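PDB 2AZQ: catechol 1,2-dioxygenase from Pseudomonas putida, which probably catalyses the iron(III)-dependent intradiol cleavage of catechol by dioxygen, giving cis,cis-muconate. Local coordinates for residues I192-Y197 with R218-H223; L116-V121 with R178-A183; R68-L73 with G203-C208; F83-Q88 with R103-P108. All blocks are in the same frame, centred on the assembly; numbering follows the deposited sequence.

How the interactions relate
Interaction 1 is buried and built round the iron. Interaction 2 belongs to the same sheet but lies at the surface, where parallel backbone bonds and aliphatic contacts do the work. Interactions 3 and 4 both join helical segments of the N-terminal family region to parts of the dioxygenase region, and both reach the second subunit. Interaction 3 is buried and uses a carboxylate at a helix start. Interaction 4 is partly buried and has no hydrogen bond between its segments. Interactions 1 and 4 touch where Glu106 O packs on His223 ND1. Interactions 3 and 4 touch through Leu73 and Pro108. Interactions 2 and 3 lie on opposite sides of the chain's centre.

Interaction 1 of 4, residues I192-Y197 with R218-H223; sequences IVPSGY and RPAHVH. With FE (Fe (III) ion), chain B.
Tyr197 and His221 both carry CG between the backbone N and the carbonyl carbon (chi1 49° and 56°), and their tips meet at one iron(III) ion. His223 has CG anti to its carbonyl carbon and reaches the same ion. Tyr197 OH binds the iron at 1.8 Å, with the metal in the plane of the phenol ring. His221 NE2 lies 2.4 Å from the iron and His223 NE2 lies 2.0 Å from it. Tyr197 OH comes 2.8 Å from His221 NE2 because both bind the metal, not through a hydrogen bond. The Tyr197 and His221 rings are oblique, with planes at 56°. Tyr163 adds the fourth protein ligand. Two tyrosines and two histidines on ferric iron are the signature of the intradiol dioxygenases. The site is carried by the sheet of the catalytic domain, with both histidines on strand 217-227. His221 ND1 donates to Pro219 O at 2.6 Å, nearly in the ring plane. This bond fixes the ring's rotation with NE2 turned to the metal. The Arg218 guanidinium covers one face of the His221 ring, and Arg218 NH2 bonds to Gln237. The Arg218 chain runs beside Tyr197. Their backbones join through Arg218 N to Tyr197 O, 2.9 Å. Further along, Pro194 CG packs on His221 O at 3.5 Å, and Ala220 CB rests against Pro194 O.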
loop_
_atom_site.group_PDB
_atom_site.type_symbol
_atom_site.label_atom_id
_atom_site.label_comp_id
_atom_site.label_asym_id
_atom_site.label_seq_id
_atom_site.Cartn_x
_atom_site.Cartn_y
_atom_site.Cartn_z
ATOM N N ILE A 192 -29.541 -19.056 4.599
ATOM C CA ILE A 192 -28.777 -20.105 5.272
ATOM C C ILE A 192 -27.800 -19.548 6.304
ATOM O O ILE A 192 -27.235 -18.466 6.142
ATOM C CB ILE A 192 -27.975 -20.995 4.290
ATOM C CG1 ILE A 192 -26.858 -20.192 3.620
ATOM C CG2 ILE A 192 -28.914 -21.602 3.251
ATOM C CD1 ILE A 192 -25.937 -21.036 2.804
ATOM N N VAL A 193 -27.609 -20.284 7.386
ATOM C CA VAL A 193 -26.693 -19.834 8.424
ATOM C C VAL A 193 -25.301 -19.693 7.826
ATOM O O VAL A 193 -24.762 -20.647 7.305
ATOM C CB VAL A 193 -26.688 -20.829 9.600
ATOM C CG1 VAL A 193 -25.631 -20.446 10.572
ATOM C CG2 VAL A 193 -28.062 -20.838 10.264
ATOM N N PRO A 194 -24.711 -18.492 7.888
ATOM C CA PRO A 194 -23.375 -18.221 7.343
ATOM C C PRO A 194 -22.298 -18.697 8.265
ATOM O O PRO A 194 -22.526 -18.869 9.435
ATOM C CB PRO A 194 -23.369 -16.701 7.233
ATOM C CG PRO A 194 -24.061 -16.323 8.510
ATOM C CD PRO A 194 -25.285 -17.256 8.458
ATOM N N SER A 195 -21.103 -18.907 7.750
ATOM C CA SER A 195 -20.024 -19.341 8.624
ATOM C C SER A 195 -19.072 -18.188 8.898
ATOM O O SER A 195 -18.983 -17.212 8.117
ATOM C CB SER A 195 -19.232 -20.485 7.991
ATOM O OG SER A 195 -20.097 -21.551 7.691
ATOM N N GLY A 196 -18.390 -18.298 10.035
ATOM C CA GLY A 196 -17.382 -17.321 10.369
ATOM C C GLY A 196 -16.285 -17.644 9.359
ATOM O O GLY A 196 -16.316 -18.701 8.701
ATOM N N TYR A 197 -15.315 -16.758 9.206
ATOM C CA TYR A 197 -14.253 -16.995 8.250
ATOM C C TYR A 197 -12.960 -16.386 8.709
ATOM O O TYR A 197 -12.928 -15.575 9.612
ATOM C CB TYR A 197 -14.674 -16.454 6.870
ATOM C CG TYR A 197 -15.232 -15.044 6.854
ATOM C CD1 TYR A 197 -14.379 -13.919 6.808
ATOM C CD2 TYR A 197 -16.615 -14.829 6.898
ATOM C CE1 TYR A 197 -14.897 -12.605 6.811
ATOM C CE2 TYR A 197 -17.147 -13.530 6.903
ATOM C CZ TYR A 197 -16.289 -12.418 6.868
ATOM O OH TYR A 197 -16.820 -11.142 6.982
ATOM N N ARG A 218 -13.146 -14.225 12.172
ATOM C CA ARG A 218 -14.330 -13.431 12.502
ATOM C C ARG A 218 -15.516 -14.359 12.801
ATOM O O ARG A 218 -15.569 -15.471 12.312
ATOM C CB ARG A 218 -14.723 -12.507 11.358
ATOM C CG ARG A 218 -13.691 -11.471 10.994
ATOM C CD ARG A 218 -14.386 -10.359 10.280
ATOM N NE ARG A 218 -15.523 -9.935 11.083
ATOM C CZ ARG A 218 -16.478 -9.121 10.658
ATOM N NH1 ARG A 218 -16.433 -8.625 9.413
ATOM N NH2 ARG A 218 -17.502 -8.850 11.467
ATOM N N PRO A 219 -16.463 -13.921 13.641
ATOM C CA PRO A 219 -17.657 -14.704 14.003
ATOM C C PRO A 219 -18.653 -14.692 12.843
ATOM O O PRO A 219 -18.604 -13.823 11.980
ATOM C CB PRO A 219 -18.230 -13.930 15.195
ATOM C CG PRO A 219 -17.036 -13.125 15.692
ATOM C CD PRO A 219 -16.469 -12.657 14.387
ATOM N N ALA A 220 -19.565 -15.650 12.836
ATOM C CA ALA A 220 -20.592 -15.682 11.806
ATOM C C ALA A 220 -21.436 -14.391 11.959
ATOM O O ALA A 220 -21.880 -14.033 13.067
ATOM C CB ALA A 220 -21.461 -16.912 11.980
ATOM N N HIS A 221 -21.657 -13.686 10.860
ATOM C CA HIS A 221 -22.422 -12.470 10.935
ATOM C C HIS A 221 -23.181 -12.180 9.645
ATOM O O HIS A 221 -23.088 -12.938 8.689
ATOM C CB HIS A 221 -21.490 -11.304 11.283
ATOM C CG HIS A 221 -20.350 -11.140 10.324
ATOM N ND1 HIS A 221 -19.189 -11.876 10.414
ATOM C CD2 HIS A 221 -20.234 -10.387 9.202
ATOM C CE1 HIS A 221 -18.411 -11.585 9.389
ATOM N NE2 HIS A 221 -19.021 -10.686 8.640
ATOM N N VAL A 222 -23.959 -11.098 9.648
ATOM C CA VAL A 222 -24.719 -10.717 8.469
ATOM C C VAL A 222 -24.571 -9.219 8.358
ATOM O O VAL A 222 -24.825 -8.501 9.304
ATOM C CB VAL A 222 -26.252 -11.096 8.594
ATOM C CG1 VAL A 222 -26.935 -10.907 7.287
ATOM C CG2 VAL A 222 -26.410 -12.507 9.048
ATOM N N HIS A 223 -24.125 -8.722 7.219
ATOM C CA HIS A 223 -23.944 -7.253 7.041
ATOM C C HIS A 223 -25.219 -6.482 6.621
ATOM O O HIS A 223 -26.040 -6.976 5.841
ATOM C CB HIS A 223 -22.890 -7.018 5.945
ATOM C CG HIS A 223 -21.537 -7.588 6.236
ATOM N ND1 HIS A 223 -20.587 -6.935 6.991
ATOM C CD2 HIS A 223 -20.977 -8.761 5.860
ATOM C CE1 HIS A 223 -19.502 -7.686 7.070
ATOM N NE2 HIS A 223 -19.714 -8.800 6.392
HETATM FE FE FE B . -18.100 -9.973 6.544
#

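Interaction 2 of 4, residues L116-V121 with R178-A183; sequences LAQGEV and RIITDA
Ile180 runs its side chain along the neighbouring strand, touching Ala117, Gln118 and Leu116. Its CB lies 3.4 Å from Gln118 OE1, with Ala117 O close by. CG1 is anti to the carbonyl carbon (chi1 -54°) and passes next to the same two oxygens. CG2, the other branch, comes no nearer than 4.0 Å to Gln118 OE1. At the tip, CD1 meets Leu116 CD1 at 3.4 Å, and the two side chains cross obliquely. Gln118 lies alongside Ile180 and points the same way, its chain bent at chi2. Leu116, Gln118, Arg178 and Ile180 share this face of the sheet. Ala117 and Ile179 are on the other, where Val121 CG1 packs on Ile179 CG1 at 3.4 Å. Parallel pairing holds the backbones together. Ala117 N donates to Arg178 O at 2.8 Å. Ala117 O in turn accepts from Ile180 N, and Gly119 N donates to Ile180 O. Gly119 has a positive phi of 45°, and there the chain turns out of this pairing. Arg178 reaches back with NH2 to Ala114 O. Strand 116-118 flanks strand 176-180, which pairs on its other side with strand 151-155. After the turn, strand 120-122 runs beside strand 186-192. Ile179 is buried among Val152 and Leu154 of strand 151-155 and Tyr187 and Ala189 of strand 186-192.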
loop_
_atom_site.group_PDB
_atom_site.type_symbol
_atom_site.label_atom_id
_atom_site.label_comp_id
_atom_site.label_asym_id
_atom_site.label_seq_id
_atom_site.Cartn_x
_atom_site.Cartn_y
_atom_site.Cartn_z
ATOM N N LEU A 116 -33.284 -6.817 -6.106
ATOM C CA LEU A 116 -34.225 -6.082 -5.290
ATOM C C LEU A 116 -35.591 -6.774 -5.063
ATOM O O LEU A 116 -36.194 -7.318 -6.005
ATOM C CB LEU A 116 -34.377 -4.736 -5.980
ATOM C CG LEU A 116 -35.274 -3.666 -5.448
ATOM C CD1 LEU A 116 -35.118 -3.535 -3.938
ATOM C CD2 LEU A 116 -34.865 -2.402 -6.178
ATOM N N ALA A 117 -36.091 -6.730 -3.827
ATOM C CA ALA A 117 -37.367 -7.394 -3.523
ATOM C C ALA A 117 -38.262 -6.710 -2.487
ATOM O O ALA A 117 -37.767 -6.116 -1.523
ATOM C CB ALA A 117 -37.097 -8.862 -3.095
ATOM N N GLN A 118 -39.576 -6.816 -2.698
ATOM C CA GLN A 118 -40.590 -6.238 -1.809
ATOM C C GLN A 118 -40.814 -7.178 -0.622
ATOM O O GLN A 118 -41.049 -8.359 -0.821
ATOM C CB GLN A 118 -41.917 -6.095 -2.546
ATOM C CG GLN A 118 -41.814 -5.454 -3.921
ATOM C CD GLN A 118 -41.359 -4.000 -3.875
ATOM O OE1 GLN A 118 -40.311 -3.675 -3.313
ATOM N NE2 GLN A 118 -42.149 -3.120 -4.482
ATOM N N GLY A 119 -40.717 -6.652 0.596
ATOM C CA GLY A 119 -40.935 -7.428 1.807
ATOM C C GLY A 119 -40.374 -8.823 2.066
ATOM O O GLY A 119 -39.988 -9.113 3.187
ATOM N N GLU A 120 -40.353 -9.689 1.059
ATOM C CA GLU A 120 -39.871 -11.065 1.183
ATOM C C GLU A 120 -38.906 -11.433 0.076
ATOM O O GLU A 120 -39.002 -10.926 -1.031
ATOM C CB GLU A 120 -41.042 -12.067 1.106
ATOM C CG GLU A 120 -41.720 -12.383 2.418
ATOM C CD GLU A 120 -42.818 -13.441 2.282
ATOM O OE1 GLU A 120 -43.786 -13.191 1.516
ATOM O OE2 GLU A 120 -42.718 -14.513 2.946
ATOM N N VAL A 121 -38.004 -12.357 0.365
ATOM C CA VAL A 121 -37.069 -12.816 -0.648
ATOM C C VAL A 121 -36.313 -14.057 -0.160
ATOM O O VAL A 121 -36.166 -14.269 1.042
ATOM C CB VAL A 121 -36.034 -11.676 -1.011
ATOM C CG1 VAL A 121 -35.065 -11.451 0.118
ATOM C CG2 VAL A 121 -35.305 -12.011 -2.286
ATOM N N ARG A 178 -31.476 -6.737 -1.692
ATOM C CA ARG A 178 -31.999 -5.497 -1.186
ATOM C C ARG A 178 -33.495 -5.732 -0.977
ATOM O O ARG A 178 -34.260 -5.877 -1.935
ATOM C CB ARG A 178 -31.719 -4.354 -2.156
ATOM C CG ARG A 178 -30.375 -3.654 -1.943
ATOM C CD ARG A 178 -30.201 -2.542 -2.973
ATOM N NE ARG A 178 -30.066 -3.122 -4.301
ATOM C CZ ARG A 178 -30.340 -2.496 -5.440
ATOM N NH1 ARG A 178 -30.773 -1.247 -5.441
ATOM N NH2 ARG A 178 -30.182 -3.131 -6.594
ATOM N N ILE A 179 -33.876 -5.820 0.297
ATOM C CA ILE A 179 -35.266 -6.058 0.716
ATOM C C ILE A 179 -35.970 -4.749 1.060
ATOM O O ILE A 179 -35.459 -3.983 1.857
ATOM C CB ILE A 179 -35.318 -6.984 1.984
ATOM C CG1 ILE A 179 -34.817 -8.386 1.647
ATOM C CG2 ILE A 179 -36.728 -7.102 2.484
ATOM C CD1 ILE A 179 -34.687 -9.310 2.836
ATOM N N ILE A 180 -37.127 -4.493 0.455
ATOM C CA ILE A 180 -37.919 -3.271 0.749
ATOM C C ILE A 180 -38.923 -3.563 1.871
ATOM O O ILE A 180 -39.721 -4.490 1.744
ATOM C CB ILE A 180 -38.800 -2.817 -0.439
ATOM C CG1 ILE A 180 -37.965 -2.649 -1.715
ATOM C CG2 ILE A 180 -39.541 -1.565 -0.048
ATOM C CD1 ILE A 180 -36.794 -1.753 -1.587
ATOM N N THR A 181 -38.930 -2.800 2.955
ATOM C CA THR A 181 -39.900 -3.124 4.010
ATOM C C THR A 181 -41.347 -2.851 3.591
ATOM O O THR A 181 -41.605 -1.900 2.862
ATOM C CB THR A 181 -39.600 -2.380 5.363
ATOM O OG1 THR A 181 -39.413 -0.976 5.148
ATOM C CG2 THR A 181 -38.384 -2.973 6.029
ATOM N N ASP A 182 -42.281 -3.702 4.035
ATOM C CA ASP A 182 -43.711 -3.537 3.712
ATOM C C ASP A 182 -44.486 -2.547 4.631
ATOM O O ASP A 182 -43.905 -1.863 5.486
ATOM C CB ASP A 182 -44.406 -4.914 3.684
ATOM C CG ASP A 182 -44.392 -5.632 5.032
ATOM O OD1 ASP A 182 -44.473 -6.881 5.048
ATOM O OD2 ASP A 182 -44.329 -4.971 6.086
ATOM N N ALA A 183 -45.797 -2.456 4.429
ATOM C CA ALA A 183 -46.646 -1.557 5.214
ATOM C C ALA A 183 -46.362 -1.649 6.699
ATOM O O ALA A 183 -46.348 -0.638 7.394
ATOM C CB ALA A 183 -48.126 -1.860 4.957
#

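Interaction 3 of 4, residues R68-L73 with G203-C208; sequences RNEAGL and GPTQEC
Thr205, Glu70 and Pro204 carry this contact, in which a glutamate carboxylate accepts bonds at the start of helix 204-212. Gly203 holds the N-cap position of that helix, so Thr205 lies in its first turn. The Thr205 backbone N-H points out of the helix start and donates to Glu70 OE1 at 3.0 Å, nearly straight at 167°. Thr205 OG1 donates to the same oxygen at 2.9 Å, from above the carboxylate plane. Two donors of one residue thus grip a single carboxylate oxygen. The negative charge beside a helix N terminus is probably favourable. Glu70 gets there with CG anti to its carbonyl carbon (chi1 -57°) and an extended chain beyond it. Glu70 is itself the N-cap residue of helix 71-77, just after a Schellman motif at Asn69 ends helix 52-68. The contact therefore ties a junction between two N-terminal helices to a helix of the dioxygenase region. Pro204 turns the CD side of its ring to Glu70 OE1. Arg68 crosses that ring at about a right angle, with CG 3.6 Å from Pro204 CD. Pro204 O accepts from Tyr61 OH. Glu207, three residues after Pro204, touches the bound phospholipid and forms a salt bridge with Arg64. On the other segment, Ala71 packs on Val59 of the second subunit. Leu73, with CG anti to its backbone N, brings CD2 to 3.8 Å from Thr205 OG1.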
loop_
_atom_site.group_PDB
_atom_site.type_symbol
_atom_site.label_atom_id
_atom_site.label_comp_id
_atom_site.label_asym_id
_atom_site.label_seq_id
_atom_site.Cartn_x
_atom_site.Cartn_y
_atom_site.Cartn_z
ATOM N N ARG A 68 -3.030 -8.110 -3.683
ATOM C CA ARG A 68 -3.952 -9.188 -3.288
ATOM C C ARG A 68 -5.254 -8.421 -3.029
ATOM O O ARG A 68 -6.357 -8.986 -2.916
ATOM C CB ARG A 68 -3.486 -9.897 -1.995
ATOM C CG ARG A 68 -2.356 -10.895 -2.175
ATOM C CD ARG A 68 -2.876 -12.247 -2.660
ATOM N NE ARG A 68 -1.887 -12.980 -3.460
ATOM C CZ ARG A 68 -0.928 -13.787 -2.998
ATOM N NH1 ARG A 68 -0.788 -14.008 -1.693
ATOM N NH2 ARG A 68 -0.101 -14.383 -3.866
ATOM N N ASN A 69 -5.071 -7.105 -2.952
ATOM C CA ASN A 69 -6.131 -6.147 -2.697
ATOM C C ASN A 69 -6.722 -6.263 -1.280
ATOM O O ASN A 69 -7.932 -6.232 -1.104
ATOM C CB ASN A 69 -7.194 -6.307 -3.778
ATOM C CG ASN A 69 -6.578 -6.307 -5.203
ATOM O OD1 ASN A 69 -5.566 -5.615 -5.459
ATOM N ND2 ASN A 69 -7.193 -7.060 -6.133
ATOM N N GLU A 70 -5.850 -6.357 -0.271
ATOM C CA GLU A 70 -6.288 -6.507 1.101
ATOM C C GLU A 70 -6.080 -5.285 1.999
ATOM O O GLU A 70 -6.085 -5.394 3.215
ATOM C CB GLU A 70 -5.597 -7.717 1.729
ATOM C CG GLU A 70 -5.808 -9.016 0.988
ATOM C CD GLU A 70 -5.329 -10.214 1.789
ATOM O OE1 GLU A 70 -4.377 -10.030 2.567
ATOM O OE2 GLU A 70 -5.875 -11.329 1.622
ATOM N N ALA A 71 -5.917 -4.120 1.405
ATOM C CA ALA A 71 -5.708 -2.916 2.182
ATOM C C ALA A 71 -6.882 -2.652 3.128
ATOM O O ALA A 71 -6.689 -2.175 4.251
ATOM C CB ALA A 71 -5.503 -1.735 1.243
ATOM N N GLY A 72 -8.093 -2.944 2.680
ATOM C CA GLY A 72 -9.235 -2.725 3.534
ATOM C C GLY A 72 -9.248 -3.815 4.594
ATOM O O GLY A 72 -9.649 -3.591 5.733
ATOM N N LEU A 73 -8.780 -5.003 4.236
ATOM C CA LEU A 73 -8.764 -6.098 5.185
ATOM C C LEU A 73 -7.750 -5.882 6.314
ATOM O O LEU A 73 -7.944 -6.323 7.431
ATOM C CB LEU A 73 -8.463 -7.382 4.458
ATOM C CG LEU A 73 -8.882 -8.632 5.214
ATOM C CD1 LEU A 73 -10.390 -8.631 5.404
ATOM C CD2 LEU A 73 -8.425 -9.849 4.428
ATOM N N GLY A 203 -1.934 -15.026 2.890
ATOM C CA GLY A 203 -2.150 -13.697 2.354
ATOM C C GLY A 203 -1.415 -12.648 3.171
ATOM O O GLY A 203 -1.025 -12.906 4.318
ATOM N N PRO A 204 -1.272 -11.429 2.634
ATOM C CA PRO A 204 -0.576 -10.318 3.292
ATOM C C PRO A 204 -1.109 -9.960 4.682
ATOM O O PRO A 204 -0.326 -9.740 5.619
ATOM C CB PRO A 204 -0.752 -9.167 2.292
ATOM C CG PRO A 204 -0.868 -9.890 0.966
ATOM C CD PRO A 204 -1.854 -10.970 1.365
ATOM N N THR A 205 -2.429 -9.883 4.815
ATOM C CA THR A 205 -3.026 -9.550 6.099
ATOM C C THR A 205 -2.612 -10.525 7.213
ATOM O O THR A 205 -2.082 -10.132 8.257
ATOM C CB THR A 205 -4.541 -9.531 5.983
ATOM O OG1 THR A 205 -4.915 -8.583 4.975
ATOM C CG2 THR A 205 -5.178 -9.165 7.314
ATOM N N GLN A 206 -2.837 -11.806 6.983
ATOM C CA GLN A 206 -2.490 -12.811 7.968
ATOM C C GLN A 206 -0.986 -12.846 8.247
ATOM O O GLN A 206 -0.560 -13.054 9.379
ATOM C CB GLN A 206 -2.971 -14.195 7.501
ATOM C CG GLN A 206 -2.790 -15.245 8.550
ATOM C CD GLN A 206 -3.495 -14.859 9.845
ATOM O OE1 GLN A 206 -2.896 -14.873 10.922
ATOM N NE2 GLN A 206 -4.783 -14.509 9.741
ATOM N N GLU A 207 -0.154 -12.639 7.236
ATOM C CA GLU A 207 1.258 -12.703 7.545
ATOM C C GLU A 207 1.579 -11.585 8.510
ATOM O O GLU A 207 2.457 -11.756 9.361
ATOM C CB GLU A 207 2.143 -12.697 6.283
ATOM C CG GLU A 207 2.788 -11.420 5.894
ATOM C CD GLU A 207 3.519 -11.552 4.554
ATOM O OE1 GLU A 207 2.869 -11.931 3.544
ATOM O OE2 GLU A 207 4.736 -11.268 4.495
ATOM N N CYS A 208 0.857 -10.465 8.435
ATOM C CA CYS A 208 1.115 -9.395 9.385
ATOM C C CYS A 208 0.623 -9.813 10.781
ATOM O O CYS A 208 1.377 -9.776 11.755
ATOM C CB CYS A 208 0.423 -8.103 8.972
ATOM S SG CYS A 208 0.765 -6.789 10.170
#

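Interaction 4 of 4, residues F83-Q88 with R103-P108; sequences FLDLLQ and RTIEGP
Asp85, on helix 80-94, stands opposite Thr104 of an irregular loop, with CA atoms 6.4 Å apart and no hydrogen bond between the two segments. Its carboxylate points to the loop. Asp85 OD2 lies 2.8 Å from Ile105 N, but the angle is too poor for a hydrogen bond. The same oxygen is 3.3 Å from Ile105 CG2, the branch anti to the carbonyl carbon. Arg103 reaches over to the helix. The bend at chi2 (-87°) lays CD against Asp85 CB at 3.5 Å, and the bend at chi3 (-63°) turns NE and the guanidinium toward Gln88. The Arg103 and Gln88 side chains cross at about a right angle. Gln88 CB lies over one face of the guanidinium, toward its rim, and Gln88 CG is 3.5 Å from Arg103 NH2. The nearest charged atoms, Asp85 OD1 and Arg103 NH2, are 4.4 Å apart, beyond a salt bridge. Arg103 instead forms salt bridges to Asp89 through NE and to Asp92 through NH1, both farther along the helix. The contact joins this helix of the N-terminal region to the loop that leads into the first strands of the catalytic sheet. Thr104 is bonded through its backbone to Thr235 of strand 234-240, and its OG1 bonds to Ala253 O. Phe83 and Leu84 pack on Ile5 and Phe55 of the second subunit.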
loop_
_atom_site.group_PDB
_atom_site.type_symbol
_atom_site.label_atom_id
_atom_site.label_comp_id
_atom_site.label_asym_id
_atom_site.label_seq_id
_atom_site.Cartn_x
_atom_site.Cartn_y
_atom_site.Cartn_z
ATOM N N PHE A 83 -11.947 1.854 14.983
ATOM C CA PHE A 83 -11.579 3.162 15.500
ATOM C C PHE A 83 -12.361 4.298 14.828
ATOM O O PHE A 83 -12.730 5.286 15.483
ATOM C CB PHE A 83 -10.085 3.421 15.319
ATOM C CG PHE A 83 -9.690 4.835 15.648
ATOM C CD1 PHE A 83 -9.679 5.284 16.968
ATOM C CD2 PHE A 83 -9.442 5.756 14.624
ATOM C CE1 PHE A 83 -9.436 6.622 17.268
ATOM C CE2 PHE A 83 -9.193 7.105 14.920
ATOM C CZ PHE A 83 -9.192 7.534 16.248
ATOM N N LEU A 84 -12.593 4.186 13.523
ATOM C CA LEU A 84 -13.350 5.232 12.863
ATOM C C LEU A 84 -14.775 5.287 13.400
ATOM O O LEU A 84 -15.289 6.379 13.636
ATOM C CB LEU A 84 -13.374 5.049 11.340
ATOM C CG LEU A 84 -12.061 5.275 10.609
ATOM C CD1 LEU A 84 -12.188 4.812 9.169
ATOM C CD2 LEU A 84 -11.670 6.773 10.714
ATOM N N ASP A 85 -15.418 4.138 13.610
ATOM C CA ASP A 85 -16.784 4.181 14.129
ATOM C C ASP A 85 -16.781 4.787 15.540
ATOM O O ASP A 85 -17.748 5.451 15.941
ATOM C CB ASP A 85 -17.449 2.793 14.205
ATOM C CG ASP A 85 -17.596 2.107 12.857
ATOM O OD1 ASP A 85 -17.902 2.753 11.842
ATOM O OD2 ASP A 85 -17.442 0.880 12.831
ATOM N N LEU A 86 -15.704 4.560 16.292
ATOM C CA LEU A 86 -15.644 5.102 17.638
ATOM C C LEU A 86 -15.631 6.603 17.603
ATOM O O LEU A 86 -16.311 7.266 18.394
ATOM C CB LEU A 86 -14.408 4.604 18.396
ATOM C CG LEU A 86 -14.489 3.126 18.807
ATOM C CD1 LEU A 86 -13.319 2.749 19.689
ATOM C CD2 LEU A 86 -15.810 2.880 19.532
ATOM N N LEU A 87 -14.855 7.124 16.663
ATOM C CA LEU A 87 -14.690 8.554 16.486
ATOM C C LEU A 87 -15.967 9.127 15.892
ATOM O O LEU A 87 -16.321 10.269 16.160
ATOM C CB LEU A 87 -13.491 8.830 15.558
ATOM C CG LEU A 87 -12.975 10.266 15.413
ATOM C CD1 LEU A 87 -12.356 10.715 16.723
ATOM C CD2 LEU A 87 -11.921 10.328 14.319
ATOM N N GLN A 88 -16.663 8.331 15.086
ATOM C CA GLN A 88 -17.897 8.810 14.483
ATOM C C GLN A 88 -18.917 8.883 15.600
ATOM O O GLN A 88 -19.752 9.783 15.621
ATOM C CB GLN A 88 -18.365 7.873 13.386
ATOM C CG GLN A 88 -19.388 8.504 12.507
ATOM C CD GLN A 88 -18.955 9.909 12.107
ATOM O OE1 GLN A 88 -17.907 10.101 11.466
ATOM N NE2 GLN A 88 -19.756 10.908 12.506
ATOM N N ARG A 103 -23.773 1.368 15.318
ATOM C CA ARG A 103 -23.159 1.131 14.035
ATOM C C ARG A 103 -21.910 0.260 14.230
ATOM O O ARG A 103 -21.442 0.067 15.343
ATOM C CB ARG A 103 -22.824 2.473 13.373
ATOM C CG ARG A 103 -21.353 2.835 13.291
ATOM C CD ARG A 103 -20.806 3.552 14.499
ATOM N NE ARG A 103 -21.432 4.854 14.712
ATOM C CZ ARG A 103 -21.620 5.760 13.760
ATOM N NH1 ARG A 103 -22.198 6.926 14.046
ATOM N NH2 ARG A 103 -21.250 5.483 12.517
ATOM N N THR A 104 -21.399 -0.309 13.152
ATOM C CA THR A 104 -20.205 -1.139 13.230
ATOM C C THR A 104 -19.593 -1.314 11.837
ATOM O O THR A 104 -20.290 -1.275 10.821
ATOM C CB THR A 104 -20.501 -2.509 13.913
ATOM O OG1 THR A 104 -19.256 -3.160 14.168
ATOM C CG2 THR A 104 -21.381 -3.410 13.047
ATOM N N ILE A 105 -18.289 -1.520 11.783
ATOM C CA ILE A 105 -17.611 -1.588 10.509
ATOM C C ILE A 105 -18.331 -2.281 9.385
ATOM O O ILE A 105 -19.019 -3.275 9.581
ATOM C CB ILE A 105 -16.198 -2.179 10.621
ATOM C CG1 ILE A 105 -16.251 -3.703 10.779
ATOM C CG2 ILE A 105 -15.445 -1.457 11.744
ATOM C CD1 ILE A 105 -14.905 -4.378 10.612
ATOM N N GLU A 106 -18.162 -1.718 8.190
ATOM C CA GLU A 106 -18.749 -2.224 6.949
ATOM C C GLU A 106 -18.055 -3.481 6.414
ATOM O O GLU A 106 -18.718 -4.435 6.014
ATOM C CB GLU A 106 -18.688 -1.132 5.873
ATOM C CG GLU A 106 -18.985 -1.618 4.455
ATOM C CD GLU A 106 -18.967 -0.493 3.405
ATOM O OE1 GLU A 106 -18.979 -0.803 2.200
ATOM O OE2 GLU A 106 -18.949 0.696 3.774
ATOM N N GLY A 107 -16.723 -3.485 6.414
ATOM C CA GLY A 107 -16.005 -4.621 5.854
ATOM C C GLY A 107 -15.629 -4.304 4.406
ATOM O O GLY A 107 -16.169 -3.369 3.803
ATOM N N PRO A 108 -14.726 -5.079 3.801
ATOM C CA PRO A 108 -14.297 -4.832 2.421
ATOM C C PRO A 108 -15.024 -5.577 1.307
ATOM O O PRO A 108 -14.679 -5.384 0.133
ATOM C CB PRO A 108 -12.853 -5.264 2.473
ATOM C CG PRO A 108 -13.022 -6.596 3.229
ATOM C CD PRO A 108 -13.990 -6.227 4.367
#